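Local coordinates for carboxymuconolactone decarboxylase family protein (Methanocaldococcus jannaschii, PDB 3D7I) that belongs to the carboxymuconolactone decarboxylase family and may act as a peroxiredoxin-like oxidoreductase, possibly in oxygen detoxification, at residues D40-K45 with K76-D81; K63-A68 with T96-I101. All coordinates share one frame; numbering follows the deposited sequence. Where two conformers were deposited one is given.

Contact 1: residues D40-K45 with K76-D81; sequences DYKTQK and KEEIAD
Lys42 NZ donates to Glu78 OE2 over 2.7 Å, a short salt bridge and the one direct link between residues 40-45 and 76-81. The ammonium reaches the carboxylate from its syn side, 21° out of the plane. A bridging water adds a second path between the pair: it accepts from Lys42 NZ at 3.1 Å and donates to Glu78 OE1 at 2.7 Å, so both carboxylate oxygens are tied to the lysine, one directly and one through water. Lys42 spans the gap as a fully stretched chain, its CG set opposite the backbone N (chi1 -179°), and meets the equally extended Glu78 side chain at about a right angle. CE, one bond short of the ammonium, also comes close, 3.2 Å from Glu78 OE2.

Each partner sits in the first turn of its helix, and the pair joins the starts of helices 41-53 and 76-90 in the all-helical fold of this AhpD-like family. Ahead of Lys42, Asp40 is the N-cap: its OD1 takes Thr43 N at 2.9 Å, nearly along the C-O axis, and Thr43 OG1 at 2.9 Å from above the carboxylate plane. Glu78 OE1 also accepts from Thr75 N, the residue just ahead of helix 76-90. Thr38 of the second subunit packs against Glu78.

Replacing Glu78 with alanine is likely to leave the Lys42 ammonium without its anionic mate, and the water and Thr75 N without this acceptor. The lone ion pair thus illustrates how little surface a link between helix starts needs: one buried carboxylate serves a lysine, a water and a backbone N-H, and its negative charge is probably eased by both the ammonium and the nearby helix N terminus.

Contact 2: residues K63-A68 with T96-I101; sequences KQMKSA and TKAMKI
No ring, amide or carboxylate enters where Met65 meets Ala98 and Ile101; the one flat group touched is the backbone carbonyl of Ala98, whose O lies 3.7 Å from Met65 CE. The rest is apolar packing around a single long side chain. Met65, present as selenomethionine, leaves its helix with CG opposite the carbonyl carbon (chi1 -71°) and then runs straight, so that selenium and terminal methyl are carried the full length of the chain to helix 92-104.

Two successive parts of that chain find two different partners. The methyl CE of Met65 stands 4.1 Å from Ala98 CB, while its SE rests 4.0 Å from Ile101 CG2, the side chains of Met65 and Ile101 crossing at about a right angle. Ile101 offers this methyl because CG2 lies opposite its own backbone N, with CG1 opposite the carbonyl carbon. Ala98 and Ile101 are three residues apart, almost one helical turn, and both can therefore meet the same methionine. The backbones stay well separated, the nearest CA atoms, of Met65 and Ile101, being 8.8 Å apart.

Helix 76-90 also borders the contact: Leu83 packs on both Met65 and Ala98. Ile101 also touches Ile61 of helix 58-72. Lys97, on the same helix as Ala98, forms a salt bridge with Asp57 of the third subunit.

With no hydrogen bond crossing between the two segments, the join rests on dispersion and the exclusion of water, and it depends on the reach of one unbranched side chain between the two helices.

From the N terminus, the chain passes through residues 40-45 at the start of helix 41-53, then through 63-68 in helix 58-72, before 76-81 closes contact 1, with helix 58-72 lying between its two segments in sequence. Contact 2, opened inside this loop, closes only at 96-101 in helix 92-104. The two contacts therefore cross rather than nest, and together they involve four consecutive helices of the all-helical fold. Their centres are about 11 Å apart, yet they meet directly: Ile79 CG2 packs 3.7 Å from Met65 CE, and Lys45 touches Gln64. A polar link near helix starts thus adjoins an apolar one deeper in the bundle.

Contact 1: residues D40-K45 with K76-D81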
# COMPACT_ATOMS: atom_id res chain seq x y z
N ASP B 40 -20.19 -18.29 4.36
CA ASP B 40 -19.56 -19.43 5.02
C ASP B 40 -18.05 -19.26 5.09
O ASP B 40 -17.49 -18.32 4.55
CB ASP B 40 -20.01 -20.76 4.38
CG ASP B 40 -19.55 -20.94 2.95
OD1 ASP B 40 -18.63 -20.25 2.45
OD2 ASP B 40 -20.15 -21.82 2.30
N TYR B 41 -17.41 -20.15 5.82
CA TYR B 41 -15.99 -20.05 6.08
C TYR B 41 -15.16 -20.13 4.79
O TYR B 41 -14.20 -19.37 4.60
CB TYR B 41 -15.61 -21.20 7.00
CG TYR B 41 -14.20 -21.23 7.51
CD1 TYR B 41 -13.55 -20.07 7.92
CD2 TYR B 41 -13.52 -22.44 7.64
CE1 TYR B 41 -12.25 -20.13 8.42
CE2 TYR B 41 -12.24 -22.50 8.13
CZ TYR B 41 -11.61 -21.35 8.53
OH TYR B 41 -10.33 -21.41 9.03
N LYS B 42 -15.54 -21.04 3.91
CA LYS B 42 -14.86 -21.14 2.60
C LYS B 42 -14.85 -19.81 1.85
O LYS B 42 -13.81 -19.40 1.33
CB LYS B 42 -15.49 -22.22 1.74
CG LYS B 42 -14.86 -22.42 0.37
CD LYS B 42 -15.67 -23.43 -0.45
CE LYS B 42 -14.98 -23.78 -1.77
NZ LYS B 42 -15.74 -24.81 -2.53
N THR B 43 -16.00 -19.15 1.78
CA THR B 43 -16.10 -17.87 1.09
C THR B 43 -15.21 -16.81 1.73
O THR B 43 -14.51 -16.08 1.05
CB THR B 43 -17.55 -17.36 1.03
OG1 THR B 43 -18.34 -18.31 0.31
CG2 THR B 43 -17.64 -16.02 0.31
N GLN B 44 -15.22 -16.75 3.05
CA GLN B 44 -14.36 -15.83 3.76
C GLN B 44 -12.87 -16.11 3.55
O GLN B 44 -12.09 -15.18 3.45
CB GLN B 44 -14.68 -15.84 5.25
CG GLN B 44 -16.00 -15.24 5.60
CD GLN B 44 -16.19 -15.18 7.08
OE1 GLN B 44 -16.20 -16.21 7.74
NE2 GLN B 44 -16.35 -13.96 7.63
N LYS B 45 -12.47 -17.38 3.53
CA LYS B 45 -11.08 -17.72 3.27
C LYS B 45 -10.65 -17.36 1.84
O LYS B 45 -9.52 -16.94 1.63
CB LYS B 45 -10.82 -19.21 3.54
CG LYS B 45 -10.68 -19.47 5.02
CD LYS B 45 -9.32 -19.00 5.56
CE LYS B 45 -9.28 -19.18 7.08
NZ LYS B 45 -8.00 -18.73 7.71
N LYS B 76 -7.07 -25.48 -6.65
CA LYS B 76 -6.27 -24.49 -7.36
C LYS B 76 -7.14 -23.72 -8.37
O LYS B 76 -6.93 -22.52 -8.55
CB LYS B 76 -5.07 -25.12 -8.06
CG LYS B 76 -3.99 -25.68 -7.13
CD LYS B 76 -2.72 -26.02 -7.92
CE LYS B 76 -1.52 -26.22 -7.01
NZ LYS B 76 -0.24 -26.17 -7.79
N GLU B 77 -8.14 -24.39 -8.97
CA GLU B 77 -9.07 -23.71 -9.88
C GLU B 77 -9.88 -22.61 -9.17
O GLU B 77 -10.09 -21.54 -9.71
CB GLU B 77 -10.04 -24.71 -10.52
CG GLU B 77 -10.90 -24.09 -11.64
CD GLU B 77 -11.85 -25.09 -12.30
OE1 GLU B 77 -12.35 -26.01 -11.59
OE2 GLU B 77 -12.09 -24.93 -13.52
N GLU B 78 -10.33 -22.88 -7.95
CA GLU B 78 -11.02 -21.85 -7.17
C GLU B 78 -10.08 -20.68 -6.83
O GLU B 78 -10.47 -19.52 -6.92
CB GLU B 78 -11.60 -22.44 -5.89
CG GLU B 78 -12.77 -23.37 -6.14
CD GLU B 78 -13.24 -24.14 -4.90
OE1 GLU B 78 -12.44 -24.46 -3.99
OE2 GLU B 78 -14.45 -24.41 -4.85
N ILE B 79 -8.86 -21.00 -6.42
CA ILE B 79 -7.86 -19.95 -6.17
C ILE B 79 -7.58 -19.11 -7.42
O ILE B 79 -7.52 -17.88 -7.36
CB ILE B 79 -6.55 -20.49 -5.51
CG1 ILE B 79 -6.85 -21.15 -4.16
CG2 ILE B 79 -5.56 -19.34 -5.27
CD1 ILE B 79 -5.69 -21.94 -3.61
N ALA B 80 -7.47 -19.76 -8.58
CA ALA B 80 -7.24 -19.04 -9.80
C ALA B 80 -8.37 -18.04 -10.08
O ALA B 80 -8.12 -16.93 -10.52
CB ALA B 80 -7.06 -20.00 -10.96
N ASP B 81 -9.61 -18.41 -9.76
CA ASP B 81 -10.73 -17.48 -9.92
C ASP B 81 -10.64 -16.28 -8.98
O ASP B 81 -11.05 -15.18 -9.34
CB ASP B 81 -12.07 -18.17 -9.70
CG ASP B 81 -12.52 -19.04 -10.88
OD1 ASP B 81 -12.03 -18.89 -12.03
OD2 ASP B 81 -13.44 -19.84 -10.65
O HOH W 1 -13.34 -26.79 -3.01

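Contact 2: residues K63-A68 with T96-I101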
# COMPACT_ATOMS: atom_id res chain seq x y z
N LYS B 63 1.11 -19.17 2.37
CA LYS B 63 0.50 -19.72 3.59
C LYS B 63 -1.02 -19.69 3.56
O LYS B 63 -1.67 -20.67 3.96
CB LYS B 63 1.01 -18.98 4.84
N GLN B 64 -1.62 -18.59 3.10
CA GLN B 64 -3.07 -18.54 2.98
C GLN B 64 -3.55 -19.60 2.00
O GLN B 64 -4.54 -20.26 2.24
CB GLN B 64 -3.61 -17.15 2.54
CG GLN B 64 -3.94 -16.16 3.67
CD GLN B 64 -5.21 -16.50 4.46
OE1 GLN B 64 -6.08 -17.25 4.01
NE2 GLN B 64 -5.32 -15.93 5.65
N MSE B 65 -2.85 -19.73 0.86
CA MSE B 65 -3.27 -20.67 -0.16
C MSE B 65 -3.14 -22.10 0.35
O MSE B 65 -4.07 -22.91 0.19
CB MSE B 65 -2.42 -20.49 -1.42
CG MSE B 65 -2.75 -19.19 -2.19
SE MSE B 65 -1.75 -19.18 -3.80
CE MSE B 65 -2.40 -17.49 -4.50
N LYS B 66 -1.99 -22.39 0.97
CA LYS B 66 -1.71 -23.75 1.48
C LYS B 66 -2.74 -24.17 2.51
O LYS B 66 -3.32 -25.25 2.42
CB LYS B 66 -0.30 -23.82 2.08
CG LYS B 66 0.81 -23.96 1.06
N SER B 67 -2.98 -23.31 3.49
CA SER B 67 -3.96 -23.59 4.54
C SER B 67 -5.36 -23.78 3.99
O SER B 67 -6.08 -24.67 4.41
CB SER B 67 -3.95 -22.47 5.59
OG SER B 67 -4.18 -21.20 5.01
N ALA B 68 -5.76 -22.93 3.05
CA ALA B 68 -7.08 -23.08 2.44
C ALA B 68 -7.25 -24.44 1.76
O ALA B 68 -8.31 -25.06 1.86
CB ALA B 68 -7.31 -21.97 1.41
N THR B 96 0.53 -11.89 -11.40
CA THR B 96 1.54 -12.84 -11.92
C THR B 96 2.31 -13.47 -10.76
O THR B 96 2.59 -14.67 -10.79
CB THR B 96 2.48 -12.17 -12.95
OG1 THR B 96 3.15 -11.10 -12.32
CG2 THR B 96 1.70 -11.63 -14.14
N LYS B 97 2.61 -12.69 -9.71
CA LYS B 97 3.30 -13.22 -8.53
C LYS B 97 2.45 -14.32 -7.91
O LYS B 97 2.95 -15.41 -7.60
CB LYS B 97 3.55 -12.10 -7.50
CG LYS B 97 4.24 -12.54 -6.21
CD LYS B 97 4.68 -11.35 -5.35
CE LYS B 97 5.93 -11.66 -4.55
NZ LYS B 97 7.15 -11.64 -5.40
N ALA B 98 1.16 -14.04 -7.73
CA ALA B 98 0.23 -14.99 -7.08
C ALA B 98 0.02 -16.25 -7.91
O ALA B 98 -0.03 -17.39 -7.36
CB ALA B 98 -1.13 -14.30 -6.80
N MSE B 99 -0.08 -16.07 -9.22
CA MSE B 99 -0.27 -17.20 -10.11
C MSE B 99 0.93 -18.12 -10.03
O MSE B 99 0.76 -19.34 -10.03
CB MSE B 99 -0.49 -16.78 -11.57
CG MSE B 99 -1.88 -16.44 -11.94
SE MSE B 99 -3.16 -17.95 -11.84
CE MSE B 99 -2.28 -19.08 -11.95
N LYS B 100 2.13 -17.56 -9.99
CA LYS B 100 3.36 -18.36 -9.86
C LYS B 100 3.43 -19.16 -8.57
O LYS B 100 3.84 -20.34 -8.56
CB LYS B 100 4.59 -17.47 -10.01
CG LYS B 100 5.92 -18.22 -9.87
N ILE B 101 3.02 -18.53 -7.47
CA ILE B 101 2.93 -19.19 -6.18
C ILE B 101 1.91 -20.34 -6.23
O ILE B 101 2.20 -21.45 -5.77
CB ILE B 101 2.56 -18.20 -5.06
CG1 ILE B 101 3.67 -17.15 -4.85
CG2 ILE B 101 2.27 -18.94 -3.75
CD1 ILE B 101 3.24 -15.96 -3.98